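Local coordinates for YceI-like domain protein (Burkholderia cenocepacia BC7, PDB 5IXH) that probably captures antibiotics outside the cell as a bacterial lipocalin, and binds a long octaprenyl diphosphate inside its beta barrel, at residues S9-V14 with K27-Q32; D63-A66 with W70-A73. All blocks are in the same frame, centred on the assembly; numbering follows the deposited sequence. Where two conformers were deposited one is given.

Interaction 1 (S9-V14 with K27-Q32)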
loop_
_atom_site.group_PDB
_atom_site.type_symbol
_atom_site.label_atom_id
_atom_site.label_comp_id
_atom_site.label_asym_id
_atom_site.label_seq_id
_atom_site.Cartn_x
_atom_site.Cartn_y
_atom_site.Cartn_z
ATOM N N SER A 9 -4.745 10.863 5.944
ATOM C CA SER A 9 -4.672 9.627 5.167
ATOM C C SER A 9 -3.873 8.579 5.928
ATOM O O SER A 9 -3.119 8.893 6.872
ATOM C CB SER A 9 -4.011 9.913 3.827
ATOM O OG SER A 9 -4.815 10.797 3.056
ATOM N N LYS A 10 -4.025 7.332 5.511
ATOM C CA LYS A 10 -3.345 6.233 6.170
ATOM C C LYS A 10 -3.052 5.146 5.176
ATOM O O LYS A 10 -3.886 4.812 4.329
ATOM C CB LYS A 10 -4.230 5.659 7.281
ATOM C CG LYS A 10 -3.510 4.699 8.228
ATOM C CD LYS A 10 -4.488 3.765 8.930
ATOM C CE LYS A 10 -3.859 3.106 10.148
ATOM N NZ LYS A 10 -4.696 1.993 10.683
ATOM N N VAL A 11 -1.850 4.594 5.263
ATOM C CA VAL A 11 -1.490 3.400 4.523
ATOM C C VAL A 11 -0.876 2.442 5.535
ATOM O O VAL A 11 0.053 2.805 6.253
ATOM C CB VAL A 11 -0.475 3.687 3.421
ATOM C CG1 VAL A 11 -0.118 2.396 2.665
ATOM C CG2 VAL A 11 -1.037 4.705 2.438
ATOM N N SER A 12 -1.414 1.230 5.580
ATOM C CA SER A 12 -0.972 0.235 6.543
ATOM C C SER A 12 -0.843 -1.125 5.888
ATOM O O SER A 12 -1.294 -1.331 4.760
ATOM C CB SER A 12 -1.922 0.166 7.743
ATOM O OG SER A 12 -3.190 -0.324 7.387
ATOM N N ALA A 13 -0.182 -2.035 6.592
ATOM C CA ALA A 13 -0.015 -3.402 6.133
ATOM C C ALA A 13 -0.300 -4.333 7.301
ATOM O O ALA A 13 0.181 -4.119 8.414
ATOM C CB ALA A 13 1.362 -3.634 5.597
ATOM N N VAL A 14 -1.157 -5.316 7.031
ATOM C CA VAL A 14 -1.551 -6.288 8.035
ATOM C C VAL A 14 -0.964 -7.635 7.663
ATOM O O VAL A 14 -1.233 -8.147 6.566
ATOM C CB VAL A 14 -3.069 -6.429 8.109
ATOM C CG1 VAL A 14 -3.435 -7.394 9.204
ATOM C CG2 VAL A 14 -3.724 -5.070 8.345
ATOM N N LYS A 27 4.308 6.043 8.203
ATOM C CA LYS A 27 4.055 7.375 8.705
ATOM C C LYS A 27 4.408 8.457 7.686
ATOM O O LYS A 27 3.978 9.598 7.822
ATOM C CB LYS A 27 4.818 7.581 9.999
ATOM C CG LYS A 27 4.372 6.644 11.120
ATOM C CD LYS A 27 2.868 6.772 11.400
ATOM C CE LYS A 27 2.424 5.920 12.578
ATOM N NZ LYS A 27 0.942 5.984 12.764
ATOM N N LYS A 28 5.179 8.099 6.672
ATOM C CA LYS A 28 5.579 9.058 5.651
ATOM C C LYS A 28 5.312 8.498 4.259
ATOM O O LYS A 28 5.870 7.457 3.853
ATOM C CB LYS A 28 7.051 9.411 5.759
ATOM C CG LYS A 28 7.432 10.160 7.031
ATOM C CD LYS A 28 8.924 10.520 7.014
ATOM C CE LYS A 28 9.435 10.982 8.374
ATOM N NZ LYS A 28 10.914 11.198 8.345
ATOM N N PHE A 29 4.438 9.177 3.519
ATOM C CA PHE A 29 4.174 8.844 2.136
ATOM C C PHE A 29 3.623 10.057 1.450
ATOM O O PHE A 29 3.229 11.017 2.099
ATOM C CB PHE A 29 3.209 7.658 2.031
ATOM C CG PHE A 29 1.874 7.876 2.683
ATOM C CD1 PHE A 29 0.827 8.487 1.992
ATOM C CD2 PHE A 29 1.658 7.445 3.980
ATOM C CE1 PHE A 29 -0.407 8.674 2.602
ATOM C CE2 PHE A 29 0.428 7.627 4.593
ATOM C CZ PHE A 29 -0.609 8.236 3.897
ATOM N N SER A 30 3.609 10.017 0.122
ATOM C CA SER A 30 2.940 11.022 -0.667
ATOM C C SER A 30 2.047 10.346 -1.677
ATOM O O SER A 30 2.230 9.175 -1.999
ATOM C CB SER A 30 3.955 11.866 -1.398
ATOM O OG SER A 30 4.667 11.089 -2.327
ATOM N N ALA A 31 1.090 11.078 -2.193
ATOM C CA ALA A 31 0.208 10.562 -3.211
ATOM C C ALA A 31 -0.386 11.697 -4.009
ATOM O O ALA A 31 -0.560 12.806 -3.497
ATOM C CB ALA A 31 -0.875 9.696 -2.581
ATOM N N GLN A 32 -0.686 11.408 -5.269
ATOM C CA GLN A 32 -1.342 12.337 -6.179
ATOM C C GLN A 32 -2.500 11.576 -6.816
ATOM O O GLN A 32 -2.341 10.427 -7.227
ATOM C CB GLN A 32 -0.361 12.808 -7.269
ATOM C CG GLN A 32 1.079 12.998 -6.793
ATOM C CD GLN A 32 2.018 13.592 -7.855
ATOM O OE1 GLN A 32 3.221 13.760 -7.605
ATOM N NE2 GLN A 32 1.477 13.916 -9.034
#
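One methyl group of V11 sits squarely over a face of the F29 ring, a compact case of CH-pi packing between strands that have begun to part. CG2 lies 3.8 Å from the centroid of the F29 ring and only 10° off the ring normal, so the methyl stands over the middle of the ring, slightly nearer its CZ end. The two methyls of V11 divide the work: with CG1 anti to the backbone N (chi1 180°), CG2 is turned to the phenylalanine, whereas CG1 comes to about 4 Å from the nearest atom of the bound OTP. The aromatic ring meets S9 and K10 differently, edge-on. Its far end, CZ, approaches S9 CB at 3.8 Å and K10 N at 3.9 Å, both near the ring plane. The two segments belong to the hairpin of strands 10-15 and 22-34 in the curled antiparallel barrel, where V11 pairs with F26 and A13 with G24. Beyond that ladder no hydrogen bond joins 9-14 to 27-32; K10 CA and K27 CA stand 7.9 Å apart, and the phenylalanine side chain bridges the divergence. I49 of strand 44-50 touches both V11 and F29, while L6 also packs on the ring. S9 turns its hydroxyl to other partners, D5 O and V159 N, and meets the ring through its CB.

Interaction 2 (D63-A66 with W70-A73). With OTP ((2E,6E,10E,14E,18E,22E,26E)-3,7,11,15,19,23,27,31-octamethyldotriaconta-2,6,10,14,18,22,26,30-octaenyl trihydrogen diphosphate), chain C.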
loop_
_atom_site.group_PDB
_atom_site.type_symbol
_atom_site.label_atom_id
_atom_site.label_comp_id
_atom_site.label_asym_id
_atom_site.label_seq_id
_atom_site.Cartn_x
_atom_site.Cartn_y
_atom_site.Cartn_z
ATOM N N ASP A 63 13.095 -1.860 13.549
ATOM C CA ASP A 63 14.469 -2.026 13.081
ATOM C C ASP A 63 14.631 -3.287 12.244
ATOM O O ASP A 63 15.288 -3.254 11.198
ATOM C CB ASP A 63 15.446 -2.059 14.243
ATOM C CG ASP A 63 15.608 -0.722 14.891
ATOM O OD1 ASP A 63 15.154 0.277 14.306
ATOM O OD2 ASP A 63 16.207 -0.675 15.984
ATOM N N GLN A 64 14.060 -4.399 12.701
ATOM C CA GLN A 64 14.161 -5.647 11.960
ATOM C C GLN A 64 13.543 -5.509 10.572
ATOM O O GLN A 64 14.126 -5.975 9.601
ATOM C CB GLN A 64 13.461 -6.798 12.699
ATOM C CG GLN A 64 13.287 -8.090 11.869
ATOM C CD GLN A 64 14.494 -8.985 11.928
ATOM O OE1 GLN A 64 15.081 -9.360 10.911
ATOM N NE2 GLN A 64 14.861 -9.345 13.127
ATOM N N VAL A 65 12.353 -4.934 10.497
ATOM C CA VAL A 65 11.635 -4.890 9.233
ATOM C C VAL A 65 12.315 -3.929 8.255
ATOM O O VAL A 65 12.179 -4.067 7.041
ATOM C CB VAL A 65 10.131 -4.603 9.448
ATOM C CG1 VAL A 65 9.393 -4.447 8.120
ATOM C CG2 VAL A 65 9.503 -5.754 10.228
ATOM N N ALA A 66 13.076 -2.971 8.765
ATOM C CA ALA A 66 13.836 -2.096 7.892
ATOM C C ALA A 66 15.076 -2.790 7.311
ATOM O O ALA A 66 15.642 -2.336 6.301
ATOM C CB ALA A 66 14.251 -0.826 8.623
ATOM N N TRP A 70 14.184 -8.031 5.210
ATOM C CA TRP A 70 12.811 -7.524 5.129
ATOM C C TRP A 70 12.742 -6.436 4.072
ATOM O O TRP A 70 12.899 -6.753 2.897
ATOM C CB TRP A 70 12.300 -7.105 6.514
ATOM C CG TRP A 70 11.882 -8.305 7.308
ATOM C CD1 TRP A 70 12.610 -8.971 8.265
ATOM C CD2 TRP A 70 10.639 -9.010 7.198
ATOM N NE1 TRP A 70 11.888 -10.034 8.745
ATOM C CE2 TRP A 70 10.677 -10.080 8.114
ATOM C CE3 TRP A 70 9.493 -8.836 6.418
ATOM C CZ2 TRP A 70 9.615 -10.966 8.264
ATOM C CZ3 TRP A 70 8.453 -9.713 6.572
ATOM C CH2 TRP A 70 8.514 -10.762 7.488
ATOM N N PHE A 71 12.541 -5.169 4.418
ATOM C CA PHE A 71 12.428 -4.166 3.358
ATOM C C PHE A 71 13.754 -3.795 2.706
ATOM O O PHE A 71 13.773 -3.285 1.596
ATOM C CB PHE A 71 11.814 -2.864 3.878
ATOM C CG PHE A 71 10.366 -2.966 4.298
ATOM C CD1 PHE A 71 9.540 -3.976 3.864
ATOM C CD2 PHE A 71 9.863 -2.056 5.205
ATOM C CE1 PHE A 71 8.224 -4.033 4.288
ATOM C CE2 PHE A 71 8.553 -2.104 5.619
ATOM C CZ PHE A 71 7.747 -3.095 5.173
ATOM N N ASP A 72 14.858 -3.975 3.415
ATOM C CA ASP A 72 16.156 -3.449 2.963
ATOM C C ASP A 72 16.018 -1.958 2.614
ATOM O O ASP A 72 16.339 -1.515 1.497
ATOM C CB ASP A 72 16.687 -4.256 1.786
ATOM C CG ASP A 72 18.167 -4.012 1.504
ATOM O OD1 ASP A 72 18.829 -3.212 2.196
ATOM O OD2 ASP A 72 18.667 -4.644 0.560
ATOM N N ALA A 73 15.548 -1.204 3.592
ATOM C CA ALA A 73 15.196 0.190 3.385
ATOM C C ALA A 73 16.380 1.072 2.965
ATOM O O ALA A 73 16.184 2.056 2.269
ATOM C CB ALA A 73 14.568 0.754 4.649
HETATM O O7 OTP C . 6.548 -15.031 18.444
HETATM P P2 OTP C . 7.131 -14.795 17.065
HETATM O O5 OTP C . 8.555 -15.303 17.019
HETATM O O6 OTP C . 6.301 -15.519 16.027
HETATM O O4 OTP C . 7.118 -13.242 16.739
HETATM P P1 OTP C . 7.916 -12.564 15.544
HETATM O O2 OTP C . 9.336 -12.273 15.974
HETATM O O3 OTP C . 7.923 -13.477 14.337
HETATM O O1 OTP C . 7.183 -11.197 15.199
HETATM C C40 OTP C . 6.750 -10.886 13.885
HETATM C C39 OTP C . 6.446 -9.393 13.960
HETATM C C37 OTP C . 5.937 -8.662 12.926
HETATM C C38 OTP C . 5.711 -7.179 13.220
HETATM C C36 OTP C . 5.609 -9.245 11.533
HETATM C C35 OTP C . 6.222 -8.320 10.461
HETATM C C34 OTP C . 5.405 -8.323 9.156
HETATM C C32 OTP C . 5.582 -7.298 8.256
HETATM C C33 OTP C . 6.571 -6.159 8.534
HETATM C C31 OTP C . 4.779 -7.285 6.942
HETATM C C30 OTP C . 5.737 -7.046 5.756
HETATM C C29 OTP C . 5.121 -5.886 4.967
HETATM C C27 OTP C . 4.845 -5.968 3.625
HETATM C C28 OTP C . 5.128 -7.191 2.751
HETATM C C26 OTP C . 4.203 -4.727 3.003
HETATM C C25 OTP C . 4.848 -4.378 1.656
HETATM C C24 OTP C . 3.991 -3.160 1.290
HETATM C C22 OTP C . 4.532 -1.918 1.101
HETATM C C23 OTP C . 6.033 -1.626 1.198
HETATM C C21 OTP C . 3.552 -0.800 0.755
HETATM C C20 OTP C . 3.583 -0.696 -0.770
HETATM C C19 OTP C . 2.272 -0.006 -1.163
HETATM C C17 OTP C . 2.250 1.059 -2.039
HETATM C C18 OTP C . 3.548 1.585 -2.656
HETATM C C16 OTP C . 0.933 1.744 -2.441
HETATM C C15 OTP C . -0.278 1.224 -1.644
HETATM C C14 OTP C . -1.550 1.685 -2.374
HETATM C C12 OTP C . -2.042 0.963 -3.439
HETATM C C13 OTP C . -1.391 -0.329 -3.944
HETATM C C11 OTP C . -3.310 1.424 -4.172
HETATM C C10 OTP C . -3.534 2.936 -4.057
HETATM C C9 OTP C . -4.627 3.237 -5.095
HETATM C C7 OTP C . -4.918 4.520 -5.479
HETATM C C8 OTP C . -4.161 5.709 -4.885
HETATM C C6 OTP C . -6.024 4.713 -6.534
HETATM C C5 OTP C . -6.966 5.847 -6.127
HETATM C C4 OTP C . -8.275 5.565 -6.888
HETATM C C2 OTP C . -8.714 6.278 -7.979
HETATM C C3 OTP C . -10.041 5.849 -8.605
HETATM C C1 OTP C . -7.950 7.462 -8.578
#
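The F71 ring carries V65 CG1 on one face and the polyprenyl chain of OTP at its edge. In one of two conformers of V65, CG1 lies 3.7 Å from the centroid of the F71 ring, 18° off the normal and displaced toward the rim, a CH-pi contact. At the edge, F71 CE1 comes 3.7 Å from OTP C29, with C27 close to the ring plane. The indole of W70 is met in its own plane by the amide oxygen of Q64, whose OE1 is 3.6 Å from W70 CD1; the amide is turned steeply against the indole. A bend in the glutamine chain (chi2 86°) brings that oxygen round to the indole, and at the other end of the ring W70 CZ3 lies 3.9 Å from OTP C30. Two backbone bonds fasten the loop to V65 and A66 of the helical segment: F71 N donates to V65 O at 2.9 Å, and A73 N donates to A66 O at 2.9 Å, each with an N-H...O angle of 167°. They give these two carbonyls partners from the returning chain, consistent with fixing the backbone from which F71 reaches the ligand. The loop folds back from helix 59-66 on its way to strand 78-90, with F54 of strand 54-55 edge-to-face on F71, W142 meeting the W70 ring, and K103, just after strand 93-102, bonded to W70 O.

Overall arrangement
Interactions 1 and 2 border one lipid pocket without touching each other. Their centres are about 17 Å apart and their nearest atoms about 6 Å; the polyprenyl chain links them. A13, of the 9-14 segment, has its CB 4.0 Å from OTP C26, close along the ligand to the carbons bordered by F71. Interaction 1 belongs to the barrel wall, and V11 meets the lipid farther toward its hydrocarbon end. Interaction 2 lines the chain nearer the diphosphate, with helix and loop in place of strands.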